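Local coordinates for protein lyase/mutase (Burkholderia cenocepacia, PDB 4LSB) that belongs to the phosphoenolpyruvate phosphomutase family of TIM-barrel lyases and mutases, binds a magnesium ion and assembles with a second copy of itself, at residues 37-40 with 41-44; 275-278 with 279-282. All coordinates share one frame; numbering follows the deposited sequence.

Contact 1. Residues 37-40 with 41-44; sequences PWDA and GTAR
Asp39 and Thr42 make a local helix-capping contact at the start of helix 40-48, just after the loop that leaves strand 32-34. Asp39 is the N-cap: its OD1 accepts from Thr42 N at 2.9 Å, met nearly along the C-O axis with a straight N-H (165°). The same oxygen takes the hydroxyl of Thr42, OG1 to OD1 2.7 Å, from above the carboxylate plane, so two donors three residues on grip one atom. A short acidic side chain suits this place, since it can reach forward to the amide three residues on. This is the turn from strand 32-34 into the helix that follows it in this TIM-barrel fold, with Pro37 packing on Leu54 and Leu84. Thr42 OG1 lies between its own N and carbonyl carbon (chi1 51°), which turns it back to the loop, where it also accepts from Trp38 N at 3.1 Å. CG2 of Thr42, its other branch, sits over one face of the Trp38 six-membered ring in a CH-pi contact, 3.8 Å from the centroid. Phe253 of the second subunit meets the same indole with its plane nearly perpendicular, and also packs on Thr42.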
ATOM      1  N   PRO B  37       0.872  -1.014 -10.196  1.00 15.69           N
ATOM      2  CA  PRO B  37       1.206  -0.986  -8.777  1.00 15.81           C
ATOM      3  C   PRO B  37       1.301   0.419  -8.251  1.00 16.52           C
ATOM      4  O   PRO B  37       1.385   1.357  -9.046  1.00 16.62           O
ATOM      5  CB  PRO B  37       2.576  -1.630  -8.765  1.00 15.61           C
ATOM      6  CG  PRO B  37       3.156  -1.120  -9.986  1.00 16.14           C
ATOM      7  CD  PRO B  37       2.088  -1.062 -11.012  1.00 15.10           C
ATOM      8  N   TRP B  38       1.220   0.575  -6.913  1.00 17.13           N
ATOM      9  CA  TRP B  38       1.277   1.873  -6.246  1.00 16.35           C
ATOM     10  C   TRP B  38       2.313   1.917  -5.108  1.00 16.86           C
ATOM     11  O   TRP B  38       2.451   2.937  -4.449  1.00 16.45           O
ATOM     12  CB  TRP B  38      -0.127   2.299  -5.695  1.00 16.93           C
ATOM     13  CG  TRP B  38      -0.631   1.361  -4.654  1.00 16.87           C
ATOM     14  CD1 TRP B  38      -0.477   1.478  -3.294  1.00 17.56           C
ATOM     15  CD2 TRP B  38      -1.275   0.117  -4.877  1.00 17.68           C
ATOM     16  NE1 TRP B  38      -1.042   0.395  -2.666  1.00 16.85           N
ATOM     17  CE2 TRP B  38      -1.566  -0.434  -3.618  1.00 17.83           C
ATOM     18  CE3 TRP B  38      -1.762  -0.531  -6.018  1.00 18.14           C
ATOM     19  CZ2 TRP B  38      -2.243  -1.662  -3.478  1.00 18.79           C
ATOM     20  CZ3 TRP B  38      -2.393  -1.772  -5.856  1.00 18.53           C
ATOM     21  CH2 TRP B  38      -2.633  -2.295  -4.622  1.00 18.49           C
ATOM     22  N   ASP B  39       3.045   0.827  -4.912  1.00 16.43           N
ATOM     23  CA  ASP B  39       4.138   0.795  -3.977  1.00 16.58           C
ATOM     24  C   ASP B  39       5.172  -0.264  -4.388  1.00 16.11           C
ATOM     25  O   ASP B  39       4.996  -0.995  -5.386  1.00 16.57           O
ATOM     26  CB  ASP B  39       3.618   0.642  -2.526  1.00 16.73           C
ATOM     27  CG  ASP B  39       2.919  -0.667  -2.255  1.00 17.86           C
ATOM     28  OD1 ASP B  39       3.021  -1.622  -3.072  1.00 16.23           O
ATOM     29  OD2 ASP B  39       2.204  -0.682  -1.201  1.00 18.70           O
ATOM     30  N   ALA B  40       6.242  -0.362  -3.629  1.00 16.51           N
ATOM     31  CA  ALA B  40       7.314  -1.295  -3.985  1.00 16.00           C
ATOM     32  C   ALA B  40       6.850  -2.745  -3.966  1.00 15.94           C
ATOM     33  O   ALA B  40       7.269  -3.534  -4.832  1.00 15.31           O
ATOM     34  CB  ALA B  40       8.538  -1.107  -3.082  1.00 17.07           C
ATOM     35  N   GLY B  41       5.995  -3.064  -2.991  1.00 15.75           N
ATOM     36  CA  GLY B  41       5.477  -4.404  -2.766  1.00 15.90           C
ATOM     37  C   GLY B  41       4.693  -4.915  -3.952  1.00 16.49           C
ATOM     38  O   GLY B  41       4.932  -6.003  -4.470  1.00 16.73           O
ATOM     39  N   THR B  42       3.788  -4.077  -4.390  1.00 16.40           N
ATOM     40  CA  THR B  42       2.939  -4.420  -5.495  1.00 16.26           C
ATOM     41  C   THR B  42       3.728  -4.503  -6.784  1.00 14.70           C
ATOM     42  O   THR B  42       3.433  -5.339  -7.598  1.00 14.94           O
ATOM     43  CB  THR B  42       1.699  -3.478  -5.586  1.00 15.50           C
ATOM     44  OG1 THR B  42       2.099  -2.099  -5.558  1.00 16.53           O
ATOM     45  CG2 THR B  42       0.741  -3.748  -4.473  1.00 16.52           C
ATOM     46  N   ALA B  43       4.730  -3.659  -6.951  1.00 14.25           N
ATOM     47  CA  ALA B  43       5.572  -3.709  -8.092  1.00 14.12           C
ATOM     48  C   ALA B  43       6.297  -5.022  -8.166  1.00 14.13           C
ATOM     49  O   ALA B  43       6.286  -5.677  -9.212  1.00 14.89           O
ATOM     50  CB  ALA B  43       6.527  -2.556  -8.117  1.00 14.55           C
ATOM     51  N   ARG B  44       6.906  -5.434  -7.047  1.00 15.06           N
ATOM     52  CA  ARG B  44       7.520  -6.744  -6.923  1.00 14.99           C
ATOM     53  C   ARG B  44       6.599  -7.911  -7.295  1.00 15.41           C
ATOM     54  O   ARG B  44       7.004  -8.786  -8.118  1.00 15.56           O
ATOM     55  CB  ARG B  44       8.084  -6.969  -5.505  1.00 15.72           C
ATOM     56  CG  ARG B  44       9.327  -6.145  -5.226  1.00 15.56           C
ATOM     57  CD  ARG B  44      10.153  -6.708  -4.089  1.00 17.19           C
ATOM     58  NE  ARG B  44      10.883  -7.901  -4.518  1.00 16.94           N
ATOM     59  CZ  ARG B  44      11.606  -8.675  -3.715  1.00 17.57           C
ATOM     60  NH1 ARG B  44      11.800  -8.358  -2.459  1.00 17.98           N
ATOM     61  NH2 ARG B  44      12.215  -9.734  -4.217  1.00 19.48           N
TER

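Contact 2. Residues 275-278 with 279-282; sequences GRDI and NRWF
Asp277 and Arg280 form a salt bridge within helix 275-283, near the C-terminal end of the chain, and around it side chains three and four residues apart meet along the helix. The bridge runs from Arg280 NH1 to Asp277 OD1 at 3.2 Å, on the anti side of the carboxylate and out of its plane; NH2 adds a weak bond to the same oxygen. The two side chains lie alongside each other with carboxylate and guanidinium planes 68° apart, so this is no flat two-oxygen pairing. A bend at chi3 (66°) in the otherwise extended Arg280 folds the guanidinium back over Asp277. Arg276 NH1 is 4.3 Å from Arg280 NH1, a like-charge approach that the nearby carboxylate of Asp277 would probably ease.

Backbone bonds of the i to i+4 kind tie the turn together, among them Trp281 N to Asp277 O at 2.8 Å. That carbonyl oxygen also lies over one face of the indole, 3.2 Å from Trp281 CG.

Two of the apolar contacts are CH-pi contacts over aromatic faces. Asp277 CB lies over the six-membered ring of Trp281, and four residues on from Ile278, the Phe282 ring receives CG1 over one face, 4.1 Å from its centroid. With chi1 at -172°, opposite the backbone N, Ile278 carries CG1 over the ring, and the two side chains run side by side. Separately, Ile278 CB approaches Trp281 CE3 at 4.1 Å. A branched aliphatic chain suits this buried side.

The helix is therefore amphipathic: Asp277 and Arg280 pair on the outward side, where Arg276 and Arg280 are exposed, whereas Trp281 and Phe282 pack on helix 40-48, while Ile278 meets Leu250 of the second subunit.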
ATOM      1  N   GLY B 275       1.499 -15.188   5.579  1.00 19.74           N
ATOM      2  CA  GLY B 275       2.742 -14.529   5.893  1.00 21.09           C
ATOM      3  C   GLY B 275       3.931 -15.317   5.452  1.00 20.58           C
ATOM      4  O   GLY B 275       4.922 -14.785   4.998  1.00 21.00           O
ATOM      5  N   ARG B 276       3.832 -16.626   5.597  1.00 22.48           N
ATOM      6  CA  ARG B 276       4.964 -17.498   5.253  1.00 23.95           C
ATOM      7  C   ARG B 276       5.416 -17.361   3.765  1.00 22.51           C
ATOM      8  O   ARG B 276       6.624 -17.327   3.415  1.00 24.60           O
ATOM      9  CB  ARG B 276       4.530 -18.935   5.610  1.00 25.84           C
ATOM     10  CG  ARG B 276       5.503 -20.022   5.259  1.00 29.97           C
ATOM     11  CD  ARG B 276       5.176 -21.296   6.058  1.00 32.08           C
ATOM     12  NE  ARG B 276       5.949 -22.429   5.573  1.00 38.13           N
ATOM     13  CZ  ARG B 276       5.670 -23.154   4.483  1.00 39.86           C
ATOM     14  NH1 ARG B 276       4.618 -22.895   3.703  1.00 39.92           N
ATOM     15  NH2 ARG B 276       6.474 -24.157   4.162  1.00 43.74           N
ATOM     16  N   ASP B 277       4.442 -17.306   2.892  1.00 22.04           N
ATOM     17  CA  ASP B 277       4.668 -17.197   1.456  1.00 21.82           C
ATOM     18  C   ASP B 277       5.271 -15.830   1.059  1.00 21.33           C
ATOM     19  O   ASP B 277       6.336 -15.764   0.369  1.00 22.46           O
ATOM     20  CB  ASP B 277       3.348 -17.445   0.711  1.00 22.76           C
ATOM     21  CG  ASP B 277       2.900 -18.942   0.737  1.00 24.81           C
ATOM     22  OD1 ASP B 277       3.611 -19.779   1.293  1.00 27.81           O
ATOM     23  OD2 ASP B 277       1.806 -19.223   0.251  1.00 26.57           O
ATOM     24  N   ILE B 278       4.646 -14.757   1.530  1.00 20.93           N
ATOM     25  CA  ILE B 278       5.089 -13.388   1.160  1.00 19.55           C
ATOM     26  C   ILE B 278       6.468 -13.102   1.768  1.00 19.98           C
ATOM     27  O   ILE B 278       7.328 -12.533   1.091  1.00 17.71           O
ATOM     28  CB  ILE B 278       4.003 -12.287   1.454  1.00 20.46           C
ATOM     29  CG1 ILE B 278       4.461 -10.963   0.869  1.00 21.48           C
ATOM     30  CG2 ILE B 278       3.675 -12.161   2.938  1.00 20.84           C
ATOM     31  CD1 ILE B 278       3.278 -10.105   0.546  1.00 22.06           C
ATOM     32  N   ASN B 279       6.731 -13.549   3.003  1.00 19.52           N
ATOM     33  CA  ASN B 279       8.087 -13.445   3.520  1.00 20.90           C
ATOM     34  C   ASN B 279       9.129 -14.216   2.722  1.00 22.88           C
ATOM     35  O   ASN B 279      10.241 -13.734   2.569  1.00 24.00           O
ATOM     36  CB  ASN B 279       8.182 -13.816   4.995  1.00 21.93           C
ATOM     37  CG  ASN B 279       7.602 -12.740   5.869  1.00 22.63           C
ATOM     38  OD1 ASN B 279       7.949 -11.586   5.752  1.00 24.87           O
ATOM     39  ND2 ASN B 279       6.719 -13.123   6.760  1.00 22.71           N
ATOM     40  N   ARG B 280       8.754 -15.384   2.209  1.00 23.31           N
ATOM     41  CA  ARG B 280       9.652 -16.164   1.345  1.00 24.25           C
ATOM     42  C   ARG B 280       9.888 -15.428   0.036  1.00 22.61           C
ATOM     43  O   ARG B 280      11.027 -15.202  -0.359  1.00 20.96           O
ATOM     44  CB  ARG B 280       9.083 -17.584   1.071  1.00 27.33           C
ATOM     45  CG  ARG B 280       9.972 -18.442   0.139  1.00 34.10           C
ATOM     46  CD  ARG B 280       9.442 -19.866  -0.096  1.00 36.99           C
ATOM     47  NE  ARG B 280       8.169 -19.889  -0.826  1.00 42.71           N
ATOM     48  CZ  ARG B 280       6.944 -20.119  -0.309  1.00 45.87           C
ATOM     49  NH1 ARG B 280       6.738 -20.389   0.992  1.00 44.11           N
ATOM     50  NH2 ARG B 280       5.888 -20.092  -1.130  1.00 46.08           N
ATOM     51  N   TRP B 281       8.814 -15.043  -0.640  1.00 21.18           N
ATOM     52  CA  TRP B 281       8.962 -14.315  -1.899  1.00 21.50           C
ATOM     53  C   TRP B 281       9.818 -13.024  -1.760  1.00 21.29           C
ATOM     54  O   TRP B 281      10.717 -12.800  -2.538  1.00 19.52           O
ATOM     55  CB  TRP B 281       7.642 -13.922  -2.501  1.00 22.11           C
ATOM     56  CG  TRP B 281       6.659 -14.968  -2.680  1.00 23.18           C
ATOM     57  CD1 TRP B 281       6.881 -16.275  -2.971  1.00 26.00           C
ATOM     58  CD2 TRP B 281       5.259 -14.799  -2.632  1.00 23.72           C
ATOM     59  NE1 TRP B 281       5.686 -16.944  -3.073  1.00 26.19           N
ATOM     60  CE2 TRP B 281       4.674 -16.051  -2.859  1.00 24.21           C
ATOM     61  CE3 TRP B 281       4.427 -13.703  -2.383  1.00 23.54           C
ATOM     62  CZ2 TRP B 281       3.312 -16.239  -2.872  1.00 23.88           C
ATOM     63  CZ3 TRP B 281       3.073 -13.901  -2.380  1.00 23.00           C
ATOM     64  CH2 TRP B 281       2.521 -15.146  -2.629  1.00 23.76           C
ATOM     65  N   PHE B 282       9.542 -12.186  -0.752  1.00 20.47           N
ATOM     66  CA  PHE B 282      10.274 -10.935  -0.632  1.00 20.12           C
ATOM     67  C   PHE B 282      11.688 -11.090  -0.108  1.00 21.77           C
ATOM     68  O   PHE B 282      12.482 -10.166  -0.262  1.00 20.93           O
ATOM     69  CB  PHE B 282       9.484  -9.907   0.213  1.00 18.63           C
ATOM     70  CG  PHE B 282       8.280  -9.304  -0.504  1.00 17.82           C
ATOM     71  CD1 PHE B 282       7.984  -9.611  -1.838  1.00 18.26           C
ATOM     72  CD2 PHE B 282       7.471  -8.406   0.127  1.00 17.97           C
ATOM     73  CE1 PHE B 282       6.894  -9.031  -2.491  1.00 17.50           C
ATOM     74  CE2 PHE B 282       6.383  -7.821  -0.531  1.00 17.87           C
ATOM     75  CZ  PHE B 282       6.093  -8.137  -1.826  1.00 17.67           C
TER

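How the contacts relate
From the N terminus, contact 1 comes first, where the loop after strand 32-34 turns into helix 40-48; contact 2 follows much later, within helix 275-283. Each spans adjoining residues and closes no long loop, and the two are in series, neither nested nor crossed. In space their centres are about 15 Å apart and they touch: Arg44 NH1 lies 2.9 Å from Phe282 O, a probable hydrogen bond, and Gly41 O packs on Phe282 CZ. Leu45 and Met48 of helix 40-48 meet Trp281 and Phe282 as well. The C-terminal helix is thereby joined to helix 40-48, and both contacts also touch the second subunit.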